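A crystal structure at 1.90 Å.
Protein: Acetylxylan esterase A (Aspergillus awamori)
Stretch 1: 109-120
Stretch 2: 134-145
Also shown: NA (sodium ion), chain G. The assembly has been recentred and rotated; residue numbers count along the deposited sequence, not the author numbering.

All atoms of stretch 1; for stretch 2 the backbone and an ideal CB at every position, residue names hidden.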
# COMPACT_ATOMS: atom_id res chain seq x y z
N ASP A 109 -7.85 -7.82 2.12
CA ASP A 109 -7.38 -6.62 2.77
C ASP A 109 -5.99 -6.28 2.23
O ASP A 109 -5.02 -7.02 2.43
CB ASP A 109 -7.41 -6.79 4.28
CG ASP A 109 -7.14 -5.54 5.05
OD1 ASP A 109 -6.35 -4.68 4.61
OD2 ASP A 109 -7.67 -5.45 6.19
N SER A 110 -5.89 -5.15 1.51
CA SER A 110 -4.63 -4.80 0.86
C SER A 110 -3.50 -4.44 1.80
O SER A 110 -2.37 -4.43 1.39
CB SER A 110 -4.81 -3.74 -0.25
OG SER A 110 -4.74 -2.45 0.26
N SER A 111 -3.82 -4.21 3.08
CA SER A 111 -2.80 -4.01 4.11
C SER A 111 -2.25 -5.30 4.68
O SER A 111 -1.34 -5.27 5.53
CB SER A 111 -3.39 -3.18 5.28
OG SER A 111 -4.38 -3.93 5.98
N LYS A 112 -2.80 -6.43 4.25
CA LYS A 112 -2.41 -7.75 4.78
C LYS A 112 -2.00 -8.70 3.65
O LYS A 112 -2.52 -9.82 3.57
CB LYS A 112 -3.53 -8.37 5.64
CG LYS A 112 -3.88 -7.56 6.90
CD LYS A 112 -4.99 -8.21 7.69
CE LYS A 112 -5.23 -7.38 8.98
NZ LYS A 112 -6.54 -7.77 9.58
N VAL A 113 -1.01 -8.27 2.86
CA VAL A 113 -0.51 -9.04 1.72
C VAL A 113 0.97 -9.33 1.96
O VAL A 113 1.76 -8.42 2.29
CB VAL A 113 -0.77 -8.33 0.35
CG1 VAL A 113 -0.30 -9.17 -0.82
CG2 VAL A 113 -2.23 -7.93 0.19
N PHE A 114 1.34 -10.60 1.83
CA PHE A 114 2.66 -11.08 2.24
C PHE A 114 3.23 -11.91 1.11
O PHE A 114 2.46 -12.47 0.36
CB PHE A 114 2.51 -11.91 3.54
CG PHE A 114 1.84 -11.12 4.63
CD1 PHE A 114 2.58 -10.18 5.38
CD2 PHE A 114 0.49 -11.27 4.89
CE1 PHE A 114 1.95 -9.38 6.33
CE2 PHE A 114 -0.14 -10.48 5.88
CZ PHE A 114 0.61 -9.53 6.59
N VAL A 115 4.54 -12.03 1.03
CA VAL A 115 5.17 -12.80 -0.02
C VAL A 115 6.31 -13.62 0.56
O VAL A 115 7.02 -13.13 1.46
CB VAL A 115 5.62 -11.89 -1.23
CG1 VAL A 115 6.54 -10.77 -0.82
CG2 VAL A 115 6.17 -12.72 -2.41
N THR A 116 6.45 -14.86 0.10
CA THR A 116 7.45 -15.79 0.62
C THR A 116 7.75 -16.82 -0.46
O THR A 116 6.96 -17.00 -1.41
CB THR A 116 6.97 -16.46 1.94
OG1 THR A 116 7.94 -17.37 2.41
CG2 THR A 116 5.60 -17.22 1.75
N GLY A 117 8.91 -17.45 -0.37
CA GLY A 117 9.37 -18.35 -1.39
C GLY A 117 10.62 -19.07 -0.96
O GLY A 117 11.27 -18.64 -0.00
N SER A 118 10.94 -20.18 -1.64
CA SER A 118 12.12 -20.96 -1.37
C SER A 118 13.01 -21.00 -2.64
O SER A 118 12.53 -21.11 -3.73
CB SER A 118 11.76 -22.39 -0.90
OG SER A 118 11.06 -22.31 0.33
N SER A 119 14.32 -20.95 -2.43
CA SER A 119 15.33 -21.07 -3.48
C SER A 119 15.07 -20.03 -4.60
O SER A 119 15.04 -18.87 -4.29
CB SER A 119 15.41 -22.53 -3.95
OG SER A 119 16.50 -22.75 -4.84
N SER A 120 14.84 -20.44 -5.85
CA SER A 120 14.44 -19.52 -6.92
C SER A 120 13.28 -18.61 -6.49
O SER A 120 13.27 -17.41 -6.76
CB SER A 120 14.10 -20.28 -8.20
OG SER A 120 14.00 -19.38 -9.34
N UNK A 134 5.11 -1.50 -2.70
CA UNK A 134 3.77 -0.99 -2.36
C UNK A 134 2.73 -2.06 -2.06
O UNK A 134 1.78 -1.79 -1.37
CB UNK A 134 3.25 -0.12 -3.51
N UNK A 135 2.92 -3.28 -2.60
CA UNK A 135 1.93 -4.33 -2.41
C UNK A 135 2.04 -5.13 -1.08
O UNK A 135 1.06 -5.71 -0.62
CB UNK A 135 2.04 -5.30 -3.59
N UNK A 136 3.23 -5.12 -0.47
CA UNK A 136 3.59 -6.12 0.54
C UNK A 136 3.90 -5.52 1.91
O UNK A 136 4.73 -4.62 2.01
CB UNK A 136 4.80 -6.92 0.06
N UNK A 137 3.20 -6.04 2.94
CA UNK A 137 3.39 -5.65 4.33
C UNK A 137 4.63 -6.28 4.92
O UNK A 137 5.31 -5.68 5.75
CB UNK A 137 2.17 -6.03 5.16
N UNK A 138 4.96 -7.50 4.47
CA UNK A 138 6.13 -8.26 4.98
C UNK A 138 6.41 -9.38 4.04
O UNK A 138 5.50 -9.78 3.26
CB UNK A 138 5.90 -8.80 6.39
N UNK A 139 7.63 -9.90 4.10
CA UNK A 139 8.12 -10.96 3.24
C UNK A 139 9.00 -11.87 4.03
O UNK A 139 9.74 -11.37 4.92
CB UNK A 139 8.87 -10.40 2.03
N UNK A 140 8.98 -13.17 3.69
CA UNK A 140 9.89 -14.17 4.33
C UNK A 140 10.64 -14.87 3.22
O UNK A 140 10.03 -15.44 2.30
CB UNK A 140 9.13 -15.18 5.19
N UNK A 141 11.96 -14.88 3.31
CA UNK A 141 12.85 -15.41 2.30
C UNK A 141 13.52 -16.68 2.84
O UNK A 141 14.25 -16.62 3.87
CB UNK A 141 13.89 -14.37 1.89
N UNK A 142 13.21 -17.81 2.21
CA UNK A 142 13.85 -19.11 2.53
C UNK A 142 14.97 -19.46 1.53
O UNK A 142 14.74 -20.06 0.47
CB UNK A 142 12.80 -20.22 2.53
N UNK A 143 16.22 -19.08 1.89
CA UNK A 143 17.40 -19.47 1.06
C UNK A 143 17.35 -18.93 -0.36
O UNK A 143 17.15 -19.67 -1.33
CB UNK A 143 17.51 -20.99 1.00
N UNK A 144 17.50 -17.62 -0.48
CA UNK A 144 17.53 -16.97 -1.78
C UNK A 144 18.85 -16.21 -2.00
O UNK A 144 19.87 -16.51 -1.37
CB UNK A 144 16.34 -16.02 -1.91
N UNK A 145 18.80 -15.22 -2.88
CA UNK A 145 19.91 -14.27 -3.09
C UNK A 145 19.29 -12.89 -3.12
O UNK A 145 18.08 -12.77 -3.31
CB UNK A 145 20.69 -14.56 -4.37
NA NA G . -0.50 -0.21 -0.40

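Position 134 has no atom of stretch 1 within 5.5 Å of its ideal CB, so stretch 1 sets no preference. It is Glu134, whose backbone O binds the sodium ion at 2.9 Å.

At 135 the CB points sideways, and its nearest neighbour is Val113 CG1 at 5.3 Å. Many side chains would fit, apolar ones best. It is Leu135. Its O accepts from water 2, which also donates to Ser110 O and so bridges the stretches.

At 136 the CB again points sideways, 4.3 Å from Val115 CG1. The methyls of Val113 and Val115 offer an apolar surface, suited to a large aliphatic or aromatic side chain. It is Phe136, chi1 m. Val115 CG1 lies over one ring face, 3.8 Å from the ring centroid, and Val113 CG1 is 3.9 Å from Phe136 CD1.

At 137 the CB points toward stretch 1, 3.6 Å from both Phe114 CE1 and Ser111 O. A small residue fits snugly against both; a larger one could also run on past the ring. It is Ala137. Its CB touches Phe114 CE1 at 3.5 Å, and its N donates to Val113 O at 2.9 Å.

From 138 to 142 the chain is extended and parallel to stretch 1. At 138 the CB sits 3.7 Å from Phe114 CD1. A small apolar residue suits the ring. It is Ala138, whose O accepts a weak bond from Val115 N at 3.3 Å.

At 139 the CB lies on the Val115 side of the sheet, 3.3 Å from Val115 O. Small or beta-branched residues would be reasonable. It is Ala139, with CB 3.8 Å from Val115 CG1.

At 140 the CB is 3.7 Å from Thr116 OG1, on the Thr116 side. Beta-branched or polar residues suit it. It is Thr140, chi1 m. Its N donates to Val115 O at 3.0 Å, and its O accepts from Thr116 OG1 at 2.8 Å.

At 141 the CB points to the face that carries Val115, beside Gly117, which has no side chain; Gly117 O is 5.4 Å from the ideal CB. Stretch 1 hardly restricts the choice; a beta-branched residue suits the strand. It is Val141.

At 142 the CB is 3.5 Å from Ser118 OG and 3.4 Å from Gly117 O. A polar or aromatic residue could serve. It is Tyr142, with Thr116 OG1 at its ring edge, 3.8 Å from Tyr142 CD2. Its N donates to Gly117 O at 3.1 Å; its O accepts from Ser119 N at 3.1 Å.

At 143 phi is positive (62/69), which favours Gly, Asn or Asp. It is Ser143, CB sideways.

At 144 the angles -121/-156 do not demand glycine, and an ideal CB would lie 3.9 Å from Ser119 O, so a small residue would suit. It is Gly144, whose CA is 4.0 Å from Ser119 O.

Position 145 is beyond reach of stretch 1. It is Val145.

Stretch 2, residues 134-145: ELFAAATVYSGV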
# COMPACT_ATOMS: atom_id res chain seq x y z
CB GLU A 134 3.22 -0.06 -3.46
CG GLU A 134 2.81 -0.72 -4.80
CD GLU A 134 3.95 -1.02 -5.77
OE1 GLU A 134 5.13 -0.80 -5.41
OE2 GLU A 134 3.68 -1.49 -6.91
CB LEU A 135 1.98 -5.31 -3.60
CG LEU A 135 1.57 -4.74 -4.94
CD1 LEU A 135 1.73 -5.82 -6.02
CD2 LEU A 135 0.16 -4.16 -4.95
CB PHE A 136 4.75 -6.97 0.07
CG PHE A 136 4.49 -7.69 -1.22
CD1 PHE A 136 3.55 -8.72 -1.27
CD2 PHE A 136 5.12 -7.27 -2.39
CE1 PHE A 136 3.26 -9.34 -2.46
CE2 PHE A 136 4.82 -7.86 -3.59
CZ PHE A 136 3.90 -8.92 -3.64
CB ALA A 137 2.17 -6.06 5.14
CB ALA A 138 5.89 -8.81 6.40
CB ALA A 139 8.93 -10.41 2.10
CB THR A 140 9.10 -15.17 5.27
OG1 THR A 140 8.51 -14.45 6.37
CG2 THR A 140 10.03 -16.26 5.85
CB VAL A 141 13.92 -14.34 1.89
CG1 VAL A 141 14.90 -14.84 0.88
CG2 VAL A 141 13.24 -13.06 1.39
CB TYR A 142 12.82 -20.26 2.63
CG TYR A 142 11.96 -20.18 3.83
CD1 TYR A 142 12.46 -20.53 5.10
CD2 TYR A 142 10.64 -19.72 3.76
CE1 TYR A 142 11.69 -20.41 6.23
CE2 TYR A 142 9.84 -19.61 4.94
CZ TYR A 142 10.38 -19.99 6.15
OH TYR A 142 9.67 -19.92 7.30
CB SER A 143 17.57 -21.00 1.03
OG SER A 143 17.51 -21.56 2.34
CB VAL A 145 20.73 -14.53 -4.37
CG1 VAL A 145 21.24 -15.96 -4.41
CG2 VAL A 145 19.96 -14.19 -5.63
O HOH W 1 0.04 -5.47 2.29
O HOH W 2 -1.36 -4.83 -1.27
O HOH W 3 -0.75 -1.85 0.71
O HOH W 4 0.03 1.46 -2.04
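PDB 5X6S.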